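PDB 5JSC: putative acyl-CoA dehydrogenase, which is a putative member of the acyl-CoA dehydrogenase family that binds flavin-adenine dinucleotide (FAD), its subunits assembling as a tetramer. Local coordinates for residues Gly194-Pro197 against Gly198-Ile202; Ser241-Leu244 against Gly245-Glu249. One frame throughout, in Å; residues are numbered along the deposited sequence.

Interaction 1: Gly194-Pro197 against Gly198-Ile202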
# COMPACT_ATOMS: atom_id res chain seq x y z
N GLY C 194 -25.46 -20.81 -29.98
CA GLY C 194 -24.71 -20.71 -31.22
C GLY C 194 -25.22 -19.74 -32.25
O GLY C 194 -24.84 -19.86 -33.42
N GLU C 195 -26.05 -18.77 -31.88
CA GLU C 195 -26.60 -17.83 -32.86
C GLU C 195 -25.50 -17.05 -33.56
O GLU C 195 -25.65 -16.68 -34.74
CB GLU C 195 -27.57 -16.87 -32.19
CG GLU C 195 -28.95 -17.44 -31.93
CD GLU C 195 -28.98 -18.49 -30.82
OE1 GLU C 195 -29.94 -19.28 -30.79
OE2 GLU C 195 -28.05 -18.53 -29.98
N ALA C 196 -24.41 -16.79 -32.85
CA ALA C 196 -23.28 -16.02 -33.35
C ALA C 196 -22.12 -16.28 -32.39
O ALA C 196 -22.33 -16.87 -31.33
CB ALA C 196 -23.63 -14.52 -33.43
N PRO C 197 -20.90 -15.89 -32.75
CA PRO C 197 -19.75 -16.26 -31.91
C PRO C 197 -19.78 -15.62 -30.53
O PRO C 197 -20.35 -14.55 -30.32
CB PRO C 197 -18.55 -15.76 -32.72
CG PRO C 197 -19.03 -15.74 -34.13
CD PRO C 197 -20.46 -15.32 -34.05
N GLY C 198 -19.16 -16.33 -29.59
CA GLY C 198 -18.81 -15.72 -28.31
C GLY C 198 -20.01 -15.23 -27.53
O GLY C 198 -20.99 -15.95 -27.33
N ALA C 199 -19.93 -13.97 -27.09
CA ALA C 199 -20.97 -13.38 -26.25
C ALA C 199 -22.32 -13.24 -26.95
O ALA C 199 -23.32 -12.95 -26.28
CB ALA C 199 -20.53 -12.02 -25.74
N ARG C 200 -22.38 -13.42 -28.27
CA ARG C 200 -23.64 -13.33 -28.99
C ARG C 200 -24.25 -14.69 -29.29
O ARG C 200 -25.19 -14.78 -30.09
CB ARG C 200 -23.44 -12.51 -30.27
CG ARG C 200 -22.97 -11.08 -29.97
CD ARG C 200 -23.02 -10.17 -31.19
NE ARG C 200 -22.08 -10.57 -32.23
CZ ARG C 200 -22.43 -10.96 -33.45
NH1 ARG C 200 -23.72 -11.00 -33.80
NH2 ARG C 200 -21.50 -11.31 -34.32
N GLY C 201 -23.74 -15.75 -28.66
CA GLY C 201 -24.26 -17.09 -28.90
C GLY C 201 -24.79 -17.80 -27.67
O GLY C 201 -24.87 -19.03 -27.66
N ILE C 202 -25.19 -17.05 -26.65
CA ILE C 202 -25.56 -17.63 -25.36
C ILE C 202 -27.05 -17.40 -25.13
O ILE C 202 -27.59 -16.34 -25.47
CB ILE C 202 -24.72 -17.00 -24.23
CG1 ILE C 202 -23.23 -17.41 -24.41
CG2 ILE C 202 -25.23 -17.40 -22.84
CD1 ILE C 202 -22.23 -16.56 -23.63
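G194 N reaches over the mouth of the loop to G201 O, a nearly straight hydrogen bond of 3.0 Å with an N-H...O angle of 176°. Deeper in the turn R200 N donates to P197 O at 3.1 Å, and G201 N, next along the chain, is taken up by G198 O, so successive amides close the tip of the loop. Glycine suits three of these places: G194 and G198 have positive phi, and G201 CA lies 3.1 Å from A196 O, where a side chain would collide. In one of its two modelled conformers the R200 chain bends at CG-CD (chi3 -66°), runs beside P197 and lays its guanidinium over the methyl of A196. In that conformer A196 CB sits 3.5 Å from R200 NH1, toward the rim of one face. The carboxylate of E195 turns back along the chain, and its OE2 is hydrogen-bonded to T193 OG1. R192 NH1 adds a second partner to G198 O. The loop lies at the surface and joins strand 186-192 to strand 202-208, neighbours in a mixed sheet, while A199 and I202 rest on F251 of helix 250-286.

Interaction 2: Ser241-Leu244 against Gly245-Glu249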
# COMPACT_ATOMS: atom_id res chain seq x y z
N SER C 241 -39.84 -23.47 -23.96
CA SER C 241 -40.61 -22.52 -23.16
C SER C 241 -39.93 -22.16 -21.84
O SER C 241 -40.43 -21.28 -21.14
CB SER C 241 -42.00 -23.09 -22.88
OG SER C 241 -41.89 -24.34 -22.22
N GLN C 242 -38.82 -22.82 -21.49
CA GLN C 242 -38.05 -22.47 -20.30
C GLN C 242 -36.94 -21.48 -20.60
O GLN C 242 -36.20 -21.10 -19.67
CB GLN C 242 -37.45 -23.73 -19.67
CG GLN C 242 -38.45 -24.66 -18.99
CD GLN C 242 -39.10 -24.03 -17.77
OE1 GLN C 242 -40.09 -23.31 -17.89
NE2 GLN C 242 -38.53 -24.29 -16.60
N MET C 243 -36.78 -21.06 -21.85
CA MET C 243 -35.77 -20.06 -22.16
C MET C 243 -36.19 -18.70 -21.61
O MET C 243 -37.35 -18.30 -21.72
CB MET C 243 -35.55 -19.96 -23.67
CG MET C 243 -34.45 -18.98 -24.05
SD MET C 243 -34.17 -18.85 -25.82
CE MET C 243 -33.52 -20.48 -26.17
N LEU C 244 -35.23 -18.01 -20.98
CA LEU C 244 -35.43 -16.64 -20.53
C LEU C 244 -34.94 -15.69 -21.62
O LEU C 244 -33.76 -15.69 -21.97
CB LEU C 244 -34.67 -16.37 -19.23
CG LEU C 244 -35.13 -17.15 -18.00
CD1 LEU C 244 -34.14 -16.93 -16.85
CD2 LEU C 244 -36.53 -16.72 -17.59
N GLY C 245 -35.86 -14.89 -22.16
CA GLY C 245 -35.49 -13.98 -23.21
C GLY C 245 -35.34 -14.70 -24.54
O GLY C 245 -35.66 -15.88 -24.71
N ALA C 246 -34.82 -13.96 -25.50
CA ALA C 246 -34.71 -14.44 -26.86
C ALA C 246 -33.45 -15.28 -27.04
O ALA C 246 -32.45 -15.09 -26.33
CB ALA C 246 -34.69 -13.26 -27.84
N PRO C 247 -33.47 -16.22 -27.99
CA PRO C 247 -32.27 -17.00 -28.27
C PRO C 247 -31.10 -16.09 -28.61
O PRO C 247 -31.22 -15.16 -29.41
CB PRO C 247 -32.68 -17.87 -29.46
CG PRO C 247 -34.17 -17.97 -29.35
CD PRO C 247 -34.61 -16.64 -28.82
N GLY C 248 -29.95 -16.37 -28.00
CA GLY C 248 -28.78 -15.57 -28.24
C GLY C 248 -28.66 -14.32 -27.40
O GLY C 248 -27.64 -13.62 -27.51
N GLU C 249 -29.65 -14.02 -26.56
CA GLU C 249 -29.63 -12.83 -25.72
C GLU C 249 -29.29 -13.15 -24.27
O GLU C 249 -29.50 -12.32 -23.38
CB GLU C 249 -30.97 -12.09 -25.81
O HOH W 1 -31.78 -16.18 -23.62
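M243 SD packs against the ring of P247, 3.6 Å from CG, and the two side chains cross at about a right angle. The thioether gets there because the methionine runs extended from its backbone, CG anti to N (chi1 -177°), before bending about CG-SD (chi3 -67°); M243 CE then comes to 4.1 Å from P247 CG. On the way, M243 CG passes 3.4 Å from G245 O. A long, flexible, apolar residue suits this place, spanning from the strand to the P247 ring and also packing on S203 and F205 of strand 202-208. L244 turns the opposite way, onto A118 and I119 of helix 103-122. M243 and L244 are buried, while G245, A246 and P247 lie on the solvent side, P247 offering its ring to M243. Inside the loop, a water donates to L244 O at 2.6 Å and to A246 O at 3.0 Å. G245 takes the bend with positive phi; P247 and G248 fill the corners of a type II turn closed by E249 N to A246 O, with glycine at the positive-phi corner. The chemistry is thus divided: apolar contact joins the side chains, while the water serves two carbonyls that cannot bond to each other, both being acceptors.

In the fold
Interaction 1 comes first along the chain and interaction 2 follows, their centres 13 Å apart on the same side of the chain's centre. They share one mixed sheet: residues 194-202 connect strands 186-192 and 202-208, and residues 241-249 include the short, weakly bonded strand 243-244, outermost in the sheet within this chain, and lead into helix 250-286. The two loops touch directly, E195 OE1 lying 3.4 Å from P247 CB, and a backbone bond between I202 and G250 ties the first loop to the helix start. Both are structural packing that joins sheet to helix; the side chains of L244 and A199 lie about 13 and 14 Å from a bound FAD, not in contact with it.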